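Local coordinates for protein mannitol dehydrogenase (Pseudomonas fluorescens, PDB 1LJ8) that probably catalyses the NAD-dependent interconversion of mannitol and fructose as a long-chain mannitol 2-dehydrogenase, at residues V127-T132 against K163-F168; T84-G89 against H245-I250; A333-D338 against Q356-R361. One frame throughout, in Å; residues are numbered along the deposited sequence.

Contact 1 (V127-T132 against K163-F168). With NAD (nicotinamide-adenine-dinucleotide), chain B.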
loop_
_atom_site.group_PDB
_atom_site.type_symbol
_atom_site.label_atom_id
_atom_site.label_comp_id
_atom_site.label_asym_id
_atom_site.label_seq_id
_atom_site.Cartn_x
_atom_site.Cartn_y
_atom_site.Cartn_z
ATOM N N VAL A 127 -3.360 -16.272 -5.082
ATOM C CA VAL A 127 -2.466 -15.288 -5.743
ATOM C C VAL A 127 -2.780 -13.990 -4.946
ATOM O O VAL A 127 -3.901 -13.465 -5.007
ATOM C CB VAL A 127 -2.799 -15.069 -7.250
ATOM C CG1 VAL A 127 -1.898 -13.908 -7.830
ATOM C CG2 VAL A 127 -2.466 -16.370 -8.015
ATOM N N SER A 128 -1.803 -13.519 -4.171
ATOM C CA SER A 128 -1.979 -12.319 -3.384
ATOM C C SER A 128 -1.292 -11.132 -4.047
ATOM O O SER A 128 -0.359 -11.286 -4.861
ATOM C CB SER A 128 -1.467 -12.533 -1.961
ATOM O OG SER A 128 -0.147 -13.045 -1.983
ATOM N N LEU A 129 -1.746 -9.934 -3.671
ATOM C CA LEU A 129 -1.244 -8.720 -4.283
ATOM C C LEU A 129 -0.838 -7.559 -3.385
ATOM O O LEU A 129 -1.567 -7.222 -2.445
ATOM C CB LEU A 129 -2.345 -8.119 -5.221
ATOM C CG LEU A 129 -3.141 -9.029 -6.203
ATOM C CD1 LEU A 129 -4.345 -8.255 -6.835
ATOM C CD2 LEU A 129 -2.159 -9.545 -7.295
ATOM N N THR A 130 0.343 -6.977 -3.646
ATOM C CA THR A 130 0.615 -5.628 -3.102
ATOM C C THR A 130 1.205 -4.947 -4.366
ATOM O O THR A 130 2.421 -4.845 -4.546
ATOM C CB THR A 130 1.582 -5.514 -1.908
ATOM O OG1 THR A 130 2.788 -6.209 -2.170
ATOM C CG2 THR A 130 0.913 -6.096 -0.628
ATOM N N ILE A 131 0.309 -4.551 -5.267
ATOM C CA ILE A 131 0.716 -3.931 -6.559
ATOM C C ILE A 131 0.546 -2.410 -6.561
ATOM O O ILE A 131 0.653 -1.763 -7.611
ATOM C CB ILE A 131 -0.110 -4.506 -7.741
ATOM C CG1 ILE A 131 -1.631 -4.274 -7.529
ATOM C CG2 ILE A 131 0.155 -6.015 -7.846
ATOM C CD1 ILE A 131 -2.493 -4.674 -8.796
ATOM N N THR A 132 0.329 -1.869 -5.361
ATOM C CA THR A 132 0.122 -0.433 -5.077
ATOM C C THR A 132 -1.261 0.098 -5.408
ATOM O O THR A 132 -2.023 -0.495 -6.180
ATOM C CB THR A 132 1.223 0.538 -5.699
ATOM O OG1 THR A 132 0.956 0.785 -7.101
ATOM C CG2 THR A 132 2.644 -0.029 -5.454
ATOM N N LYS A 163 2.327 -8.568 -19.523
ATOM C CA LYS A 163 3.245 -7.798 -18.724
ATOM C C LYS A 163 2.544 -7.352 -17.443
ATOM O O LYS A 163 3.227 -7.004 -16.485
ATOM C CB LYS A 163 3.710 -6.552 -19.448
ATOM C CG LYS A 163 4.385 -6.822 -20.785
ATOM C CD LYS A 163 4.994 -5.523 -21.288
ATOM C CE LYS A 163 4.077 -4.343 -21.013
ATOM N NZ LYS A 163 4.839 -3.074 -21.225
ATOM N N THR A 164 1.212 -7.342 -17.430
ATOM C CA THR A 164 0.506 -6.844 -16.237
ATOM C C THR A 164 -0.087 -7.927 -15.382
ATOM O O THR A 164 -0.251 -9.066 -15.793
ATOM C CB THR A 164 -0.667 -5.895 -16.580
ATOM O OG1 THR A 164 -1.785 -6.659 -17.090
ATOM C CG2 THR A 164 -0.219 -4.875 -17.632
ATOM N N VAL A 165 -0.477 -7.530 -14.171
ATOM C CA VAL A 165 -1.077 -8.492 -13.294
ATOM C C VAL A 165 -2.331 -9.127 -13.937
ATOM O O VAL A 165 -2.600 -10.330 -13.776
ATOM C CB VAL A 165 -1.383 -7.790 -11.912
ATOM C CG1 VAL A 165 -2.292 -6.596 -12.135
ATOM C CG2 VAL A 165 -2.026 -8.748 -10.970
ATOM N N PHE A 166 -3.121 -8.327 -14.645
ATOM C CA PHE A 166 -4.329 -8.889 -15.254
ATOM C C PHE A 166 -4.009 -9.909 -16.325
ATOM O O PHE A 166 -4.663 -10.939 -16.389
ATOM C CB PHE A 166 -5.179 -7.775 -15.849
ATOM C CG PHE A 166 -5.525 -6.713 -14.852
ATOM C CD1 PHE A 166 -4.900 -5.485 -14.895
ATOM C CD2 PHE A 166 -6.419 -6.994 -13.823
ATOM C CE1 PHE A 166 -5.153 -4.516 -13.901
ATOM C CE2 PHE A 166 -6.684 -6.050 -12.823
ATOM C CZ PHE A 166 -6.042 -4.805 -12.864
ATOM N N GLY A 167 -3.025 -9.605 -17.166
ATOM C CA GLY A 167 -2.639 -10.530 -18.235
ATOM C C GLY A 167 -2.097 -11.816 -17.658
ATOM O O GLY A 167 -2.435 -12.908 -18.135
ATOM N N PHE A 168 -1.262 -11.719 -16.626
ATOM C CA PHE A 168 -0.731 -12.934 -16.014
ATOM C C PHE A 168 -1.796 -13.757 -15.333
ATOM O O PHE A 168 -1.817 -14.995 -15.453
ATOM C CB PHE A 168 0.413 -12.611 -15.028
ATOM C CG PHE A 168 1.739 -12.514 -15.705
ATOM C CD1 PHE A 168 2.345 -11.275 -15.920
ATOM C CD2 PHE A 168 2.351 -13.682 -16.218
ATOM C CE1 PHE A 168 3.551 -11.181 -16.638
ATOM C CE2 PHE A 168 3.568 -13.576 -16.944
ATOM C CZ PHE A 168 4.140 -12.320 -17.138
HETATM P PA NAD B . 7.398 -1.150 -2.075
HETATM O O1A NAD B . 7.768 0.028 -2.818
HETATM O O2A NAD B . 8.313 -1.827 -1.113
HETATM O O5B NAD B . 6.946 -2.311 -3.074
HETATM C C5B NAD B . 5.911 -2.045 -4.071
HETATM C C4B NAD B . 5.934 -3.370 -4.858
HETATM O O4B NAD B . 4.872 -3.265 -5.895
HETATM C C3B NAD B . 7.214 -3.633 -5.728
HETATM O O3B NAD B . 7.425 -5.057 -5.712
HETATM C C2B NAD B . 6.815 -3.088 -7.107
HETATM O O2B NAD B . 7.582 -3.641 -8.170
HETATM C C1B NAD B . 5.376 -3.558 -7.192
HETATM N N9A NAD B . 4.556 -2.865 -8.136
HETATM C C8A NAD B . 4.365 -1.517 -8.364
HETATM N N7A NAD B . 3.484 -1.287 -9.310
HETATM C C5A NAD B . 3.085 -2.552 -9.714
HETATM C C6A NAD B . 2.145 -2.913 -10.686
HETATM N N6A NAD B . 1.420 -2.071 -11.423
HETATM N N1A NAD B . 1.939 -4.267 -10.914
HETATM C C2A NAD B . 2.634 -5.238 -10.194
HETATM N N3A NAD B . 3.555 -4.903 -9.209
HETATM C C4A NAD B . 3.742 -3.531 -9.016
HETATM O O3 NAD B . 6.040 -0.779 -1.344
HETATM P PN NAD B . 5.359 -1.356 -0.006
HETATM O O1N NAD B . 5.760 -0.521 1.130
HETATM O O2N NAD B . 5.666 -2.788 0.055
HETATM O O5D NAD B . 3.829 -1.061 -0.252
HETATM C C5D NAD B . 3.187 -1.775 -1.299
HETATM C C4D NAD B . 1.749 -1.621 -1.060
HETATM O O4D NAD B . 1.263 -2.334 0.095
HETATM C C3D NAD B . 1.166 -0.168 -0.928
HETATM O O3D NAD B . 1.061 0.492 -2.184
HETATM C C2D NAD B . -0.130 -0.381 -0.171
HETATM O O2D NAD B . -1.213 -0.637 -1.055
HETATM C C1D NAD B . 0.187 -1.596 0.738
HETATM N N1N NAD B . 0.543 -1.244 2.126
HETATM C C2N NAD B . 1.773 -0.692 2.530
HETATM C C3N NAD B . 1.913 -0.333 3.846
HETATM C C7N NAD B . 3.241 0.306 4.297
HETATM O O7N NAD B . 3.266 0.805 5.432
HETATM N N7N NAD B . 4.272 0.390 3.483
HETATM C C4N NAD B . 0.804 -0.500 4.809
HETATM C C5N NAD B . -0.411 -1.098 4.353
HETATM C C6N NAD B . -0.570 -1.483 2.992
#
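Ile131 and Val165 each turn a branch, CG1 in both (chi1 58°), into the position between backbone N and carbonyl carbon, and this brings Ile131 CD1 within 3.9 Å of Val165 CG1. The pair belongs to the Rossmann domain, where strand 126-129, helix 165-178 and the parallel neighbouring strand 185-188 form a beta-alpha-beta crossover with an insertion between the first strand and the helix. Val165 forks over the strand end: while CG1 takes Ile131, CG2 meets Leu129 CD2 at 3.8 Å, and the side chains cross at about a right angle in both pairs. Short branched residues suit this buried seam, which Ile32 of the neighbouring strand 27-32 and Tyr136 extend.

Ile131 also works on its other side. Its CB and CG2 lie on one face of the adenine of NAD, CG2 at the rim, 3.5 Å from C2A, so one residue links the helix packing to the cofactor pocket. Asp190 accepts hydrogen bonds from the backbone N of both Ile131 and Thr132 and thereby positions the loop under the ring. Thr132 OG1 donates to Ile131 O at 2.6 Å, in the carbonyl plane and on a lone pair (C=O...donor angle 111°), while Thr132 CG2 rests 3.7 Å from NAD C8A. Putting an alanine at Thr132 would take away both branches and would probably leave Ile131 O without this hydroxyl and a gap beside the imidazole part of the adenine.

At the start of the helix, Thr164 serves as N-cap, a threonine being apt because its short side chain can turn back to an amide of the first turn. Its hydroxyl is also hydrogen-bonded to Asp155, and the capping bond from Gly167 N to Thr164 OG1 measures 3.2 Å and is nearly straight at 169°.

Contact 2 (T84-G89 against H245-I250)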
loop_
_atom_site.group_PDB
_atom_site.type_symbol
_atom_site.label_atom_id
_atom_site.label_comp_id
_atom_site.label_asym_id
_atom_site.label_seq_id
_atom_site.Cartn_x
_atom_site.Cartn_y
_atom_site.Cartn_z
ATOM N N THR A 84 15.399 -10.525 7.404
ATOM C CA THR A 84 15.154 -10.162 8.793
ATOM C C THR A 84 13.967 -9.199 8.888
ATOM O O THR A 84 13.888 -8.201 8.140
ATOM C CB THR A 84 16.382 -9.411 9.404
ATOM O OG1 THR A 84 17.604 -10.131 9.102
ATOM C CG2 THR A 84 16.252 -9.296 10.915
ATOM N N LEU A 85 13.086 -9.490 9.832
ATOM C CA LEU A 85 11.976 -8.601 10.156
ATOM C C LEU A 85 12.504 -7.863 11.402
ATOM O O LEU A 85 12.779 -8.488 12.435
ATOM C CB LEU A 85 10.729 -9.390 10.467
ATOM C CG LEU A 85 9.557 -8.417 10.744
ATOM C CD1 LEU A 85 8.305 -8.869 10.036
ATOM C CD2 LEU A 85 9.348 -8.364 12.219
ATOM N N TYR A 86 12.646 -6.549 11.307
ATOM C CA TYR A 86 13.236 -5.749 12.388
ATOM C C TYR A 86 12.175 -4.766 12.865
ATOM O O TYR A 86 11.942 -3.732 12.219
ATOM C CB TYR A 86 14.451 -5.034 11.797
ATOM C CG TYR A 86 15.321 -4.201 12.737
ATOM C CD1 TYR A 86 15.289 -4.396 14.111
ATOM C CD2 TYR A 86 16.211 -3.258 12.220
ATOM C CE1 TYR A 86 16.165 -3.642 14.990
ATOM C CE2 TYR A 86 17.078 -2.521 13.070
ATOM C CZ TYR A 86 17.038 -2.735 14.442
ATOM O OH TYR A 86 17.915 -2.048 15.269
ATOM N N GLU A 87 11.551 -5.087 14.001
ATOM C CA GLU A 87 10.499 -4.232 14.563
ATOM C C GLU A 87 11.119 -3.056 15.297
ATOM O O GLU A 87 12.074 -3.225 16.032
ATOM C CB GLU A 87 9.597 -5.037 15.531
ATOM C CG GLU A 87 8.776 -6.166 14.851
ATOM C CD GLU A 87 7.942 -6.961 15.840
ATOM O OE1 GLU A 87 8.252 -6.871 17.058
ATOM O OE2 GLU A 87 7.005 -7.689 15.395
ATOM N N LEU A 88 10.603 -1.851 15.062
ATOM C CA LEU A 88 11.144 -0.655 15.711
ATOM C C LEU A 88 10.005 0.107 16.391
ATOM O O LEU A 88 9.008 0.405 15.760
ATOM C CB LEU A 88 11.818 0.228 14.668
ATOM C CG LEU A 88 13.005 -0.386 13.907
ATOM C CD1 LEU A 88 13.288 0.436 12.624
ATOM C CD2 LEU A 88 14.205 -0.420 14.825
ATOM N N GLY A 89 10.149 0.379 17.687
ATOM C CA GLY A 89 9.106 1.101 18.417
ATOM C C GLY A 89 9.678 1.740 19.697
ATOM O O GLY A 89 10.768 1.364 20.123
ATOM N N HIS A 245 22.654 -4.089 11.656
ATOM C CA HIS A 245 23.998 -4.636 11.850
ATOM C C HIS A 245 24.585 -4.076 13.162
ATOM O O HIS A 245 25.122 -4.828 13.986
ATOM C CB HIS A 245 24.911 -4.216 10.689
ATOM C CG HIS A 245 26.354 -4.558 10.920
ATOM N ND1 HIS A 245 26.810 -5.859 10.942
ATOM C CD2 HIS A 245 27.413 -3.781 11.269
ATOM C CE1 HIS A 245 28.085 -5.873 11.301
ATOM N NE2 HIS A 245 28.474 -4.624 11.504
ATOM N N ASP A 246 24.460 -2.754 13.347
ATOM C CA ASP A 246 25.006 -2.094 14.538
ATOM C C ASP A 246 24.454 -2.720 15.815
ATOM O O ASP A 246 25.211 -3.069 16.735
ATOM C CB ASP A 246 24.721 -0.554 14.518
ATOM C CG ASP A 246 25.460 0.185 13.365
ATOM O OD1 ASP A 246 26.440 -0.410 12.851
ATOM O OD2 ASP A 246 25.081 1.344 12.970
ATOM N N GLU A 247 23.140 -2.935 15.860
ATOM C CA GLU A 247 22.489 -3.471 17.064
ATOM C C GLU A 247 22.381 -4.959 17.234
ATOM O O GLU A 247 22.325 -5.432 18.365
ATOM C CB GLU A 247 21.065 -2.961 17.169
ATOM C CG GLU A 247 20.878 -1.566 16.796
ATOM C CD GLU A 247 20.495 -0.765 17.979
ATOM O OE1 GLU A 247 21.401 -0.147 18.604
ATOM O OE2 GLU A 247 19.285 -0.788 18.298
ATOM N N HIS A 248 22.321 -5.718 16.144
ATOM C CA HIS A 248 22.119 -7.156 16.278
ATOM C C HIS A 248 23.065 -8.027 15.480
ATOM O O HIS A 248 22.865 -9.226 15.402
ATOM C CB HIS A 248 20.651 -7.511 15.944
ATOM C CG HIS A 248 19.665 -6.798 16.816
ATOM N ND1 HIS A 248 19.472 -7.127 18.145
ATOM C CD2 HIS A 248 18.891 -5.710 16.580
ATOM C CE1 HIS A 248 18.627 -6.269 18.690
ATOM N NE2 HIS A 248 18.264 -5.395 17.763
ATOM N N GLY A 249 24.091 -7.405 14.886
ATOM C CA GLY A 249 25.136 -8.146 14.183
ATOM C C GLY A 249 24.828 -8.797 12.853
ATOM O O GLY A 249 25.696 -9.451 12.268
ATOM N N ILE A 250 23.598 -8.607 12.362
ATOM C CA ILE A 250 23.213 -9.231 11.098
ATOM C C ILE A 250 23.539 -8.338 9.904
ATOM O O ILE A 250 23.199 -7.117 9.906
ATOM C CB ILE A 250 21.664 -9.483 11.024
ATOM C CG1 ILE A 250 21.183 -10.311 12.238
ATOM C CG2 ILE A 250 21.339 -10.203 9.665
ATOM C CD1 ILE A 250 19.615 -10.451 12.325
HETATM O O HOH W 1 17.106 -2.362 18.210
#
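One water oxygen is gripped by three side chains: Glu247 OE2 accepts from it at 2.7 Å, Tyr86 OH lies at 3.1 Å and His248 NE2 at 3.3 Å. It sits at the edge of the Tyr86 ring and in its plane, joining strand 83-87 of the Rossmann sheet to the last turn of helix 238-248. With CG anti to the backbone N (chi1 -176°), the ring points across to the helix; tyrosine suits the place by its length and its terminal hydroxyl, where OH meets Glu247 CG at 3.4 Å. The Glu247 chain, bent at chi2, crosses the tyrosine at about a right angle. His248 offers the edge of its imidazole, CD2 being 3.8 Å from Tyr86 CE1, with the ring planes 85° apart in an oblique pair; its ND1 is held by Glu14. Leu88 CD2 sits over one face of the tyrosine, toward the rim. Past the helix, where Gly249 takes a positive phi, Ile250 and Thr84 reach tip to tip, Ile250 CD1 lying 3.8 Å from Thr84 CG2, while Thr84 OG1 bonds to Asp252. With no direct hydrogen bond across, the polar link depends on the water, one of whose protons the carboxylate probably fixes.

Contact 3 (A333-D338 against Q356-R361); sequences AYMDLD and QTLVDR
Beside the apolar meeting of Met335 with Leu358 and Val359, two flat groups pair along helix 351-362: the Gln356 amide and the Asp360 carboxylate, one turn apart. The setting is the all-helical C-terminal domain of the mannitol dehydrogenase family, where helices 325-339 and 351-362 pack side by side against helix 289-313. Gln356 NE2 donates to Asp360 OD1 at 3.0 Å with an angle of 158°. The acceptor lies almost exactly in the amide plane, whereas the donor comes to the carboxylate from above, 44° out of its plane. Glutamine can serve two partners here, since its OE1 accepts from Arg332 of helix 325-339 and so ties the two helices together.

Between 333-338 and 356-361 the bridging falls to Met335, here selenomethionine; Met331, one turn earlier, also packs on Leu358 and Val359. The selenium, at the end of the extended part of the chain, meets Leu358 CD1 at 4.0 Å, and the bend at chi3 (-60°) carries CE toward Val359 CG2, 4.1 Å away; both pairs approach at a slant. The reach is needed because the nearest CA atoms of the two segments, Met335 CA and Leu358 CA, are 10.2 Å apart. A flexible unbranched chain suits such a span, and the branched leucine and valine give it a buried apolar landing.

Leu358 also packs on Leu298 and Leu299, and Met335 on Ser302, so helix 289-313 lines the same core. Charged groups border it: Asp336 forms a salt bridge with Lys355, and Arg361 with Asp230 and Glu259 of the Rossmann part of the chain. Around Met335 its helix makes a wider pi-type turn at 334-338, though the ordinary bond from Asp338 N to Tyr334 O is kept at 3.0 Å.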
loop_
_atom_site.group_PDB
_atom_site.type_symbol
_atom_site.label_atom_id
_atom_site.label_comp_id
_atom_site.label_asym_id
_atom_site.label_seq_id
_atom_site.Cartn_x
_atom_site.Cartn_y
_atom_site.Cartn_z
ATOM N N ALA A 333 -7.998 17.738 13.751
ATOM C CA ALA A 333 -9.159 18.464 13.209
ATOM C C ALA A 333 -9.661 17.764 11.932
ATOM O O ALA A 333 -10.854 17.601 11.719
ATOM C CB ALA A 333 -8.777 19.914 12.894
ATOM N N TYR A 334 -8.730 17.374 11.061
ATOM C CA TYR A 334 -9.116 16.674 9.844
ATOM C C TYR A 334 -9.848 15.369 10.189
ATOM O O TYR A 334 -10.944 15.083 9.631
ATOM C CB TYR A 334 -7.862 16.386 8.979
ATOM C CG TYR A 334 -8.156 15.604 7.729
ATOM C CD1 TYR A 334 -8.750 16.219 6.628
ATOM C CD2 TYR A 334 -7.832 14.246 7.633
ATOM C CE1 TYR A 334 -9.027 15.517 5.471
ATOM C CE2 TYR A 334 -8.084 13.530 6.435
ATOM C CZ TYR A 334 -8.686 14.187 5.368
ATOM O OH TYR A 334 -8.985 13.557 4.179
HETATM N N MSE A 335 -9.284 14.569 11.109
HETATM C CA MSE A 335 -9.905 13.283 11.502
HETATM C C MSE A 335 -11.272 13.504 12.196
HETATM O O MSE A 335 -12.266 12.848 11.872
HETATM C CB MSE A 335 -9.015 12.505 12.486
HETATM C CG MSE A 335 -7.773 11.951 11.843
HETATM SE SE MSE A 335 -6.932 10.614 12.989
HETATM C CE MSE A 335 -6.572 11.702 14.558
ATOM N N ASP A 336 -11.298 14.424 13.153
ATOM C CA ASP A 336 -12.529 14.642 13.918
ATOM C C ASP A 336 -13.653 15.351 13.198
ATOM O O ASP A 336 -14.814 14.951 13.319
ATOM C CB ASP A 336 -12.257 15.447 15.204
ATOM C CG ASP A 336 -11.365 14.725 16.185
ATOM O OD1 ASP A 336 -11.248 13.486 16.151
ATOM O OD2 ASP A 336 -10.751 15.408 17.028
ATOM N N LEU A 337 -13.321 16.390 12.432
ATOM C CA LEU A 337 -14.374 17.184 11.795
ATOM C C LEU A 337 -14.706 16.830 10.362
ATOM O O LEU A 337 -15.844 17.001 9.916
ATOM C CB LEU A 337 -13.995 18.654 11.832
ATOM C CG LEU A 337 -13.608 19.196 13.217
ATOM C CD1 LEU A 337 -13.035 20.598 13.061
ATOM C CD2 LEU A 337 -14.854 19.198 14.127
ATOM N N ASP A 338 -13.717 16.311 9.630
ATOM C CA ASP A 338 -13.963 16.024 8.220
ATOM C C ASP A 338 -14.237 14.571 7.914
ATOM O O ASP A 338 -15.195 14.271 7.198
ATOM C CB ASP A 338 -12.781 16.539 7.355
ATOM C CG ASP A 338 -12.539 18.057 7.525
ATOM O OD1 ASP A 338 -13.544 18.778 7.772
ATOM O OD2 ASP A 338 -11.370 18.530 7.406
ATOM N N GLN A 356 -6.870 8.106 18.579
ATOM C CA GLN A 356 -5.722 8.326 19.442
ATOM C C GLN A 356 -4.596 7.305 19.147
ATOM O O GLN A 356 -3.423 7.674 19.150
ATOM C CB GLN A 356 -6.112 8.256 20.945
ATOM C CG GLN A 356 -4.906 8.549 21.892
ATOM C CD GLN A 356 -4.254 9.916 21.685
ATOM O OE1 GLN A 356 -4.945 10.925 21.614
ATOM N NE2 GLN A 356 -2.928 9.954 21.572
ATOM N N THR A 357 -4.937 6.050 18.861
ATOM C CA THR A 357 -3.863 5.104 18.565
ATOM C C THR A 357 -3.135 5.511 17.264
ATOM O O THR A 357 -1.949 5.229 17.129
ATOM C CB THR A 357 -4.357 3.651 18.478
ATOM O OG1 THR A 357 -5.267 3.496 17.378
ATOM C CG2 THR A 357 -5.049 3.231 19.794
ATOM N N LEU A 358 -3.812 6.201 16.329
ATOM C CA LEU A 358 -3.107 6.623 15.103
ATOM C C LEU A 358 -2.095 7.685 15.477
ATOM O O LEU A 358 -0.951 7.687 14.990
ATOM C CB LEU A 358 -4.100 7.153 14.040
ATOM C CG LEU A 358 -5.109 6.091 13.578
ATOM C CD1 LEU A 358 -6.010 6.726 12.522
ATOM C CD2 LEU A 358 -4.423 4.845 13.018
ATOM N N VAL A 359 -2.488 8.602 16.357
ATOM C CA VAL A 359 -1.551 9.618 16.781
ATOM C C VAL A 359 -0.360 8.930 17.458
ATOM O O VAL A 359 0.787 9.268 17.182
ATOM C CB VAL A 359 -2.215 10.636 17.746
ATOM C CG1 VAL A 359 -1.161 11.579 18.340
ATOM C CG2 VAL A 359 -3.252 11.417 16.975
ATOM N N ASP A 360 -0.641 7.954 18.323
ATOM C CA ASP A 360 0.433 7.237 19.038
ATOM C C ASP A 360 1.382 6.523 18.060
ATOM O O ASP A 360 2.607 6.592 18.179
ATOM C CB ASP A 360 -0.117 6.153 19.969
ATOM C CG ASP A 360 -0.980 6.710 21.135
ATOM O OD1 ASP A 360 -0.809 7.890 21.508
ATOM O OD2 ASP A 360 -1.827 5.941 21.659
ATOM N N ARG A 361 0.794 5.803 17.100
ATOM C CA ARG A 361 1.628 5.068 16.119
ATOM C C ARG A 361 2.439 5.999 15.212
ATOM O O ARG A 361 3.621 5.735 14.915
ATOM C CB ARG A 361 0.741 4.121 15.297
ATOM C CG ARG A 361 0.248 2.932 16.133
ATOM C CD ARG A 361 -0.905 2.193 15.409
ATOM N NE ARG A 361 -0.447 1.767 14.071
ATOM C CZ ARG A 361 -1.278 1.470 13.056
ATOM N NH1 ARG A 361 -2.604 1.543 13.225
ATOM N NH2 ARG A 361 -0.777 1.111 11.868
#

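Contacts 1 and 2 both pack a helix against the same Rossmann sheet, yet at places about 31 Å apart between centres. Contact 1 is wholly buried beside NAD and meets across its segments through aliphatic branches alone. Contact 2 lies farther from the chain's centre and is mostly buried but opens at one edge, where Glu247 is exposed and His248 partly so, which allows a water, a carboxylate and an imidazole to share the work. Contact 3 belongs to the helical C-terminal domain: like contact 1 it is apolar and buried, but it joins helix to helix with charges at its border, and it lies across the chain's centre from contact 1, touching neither of the others.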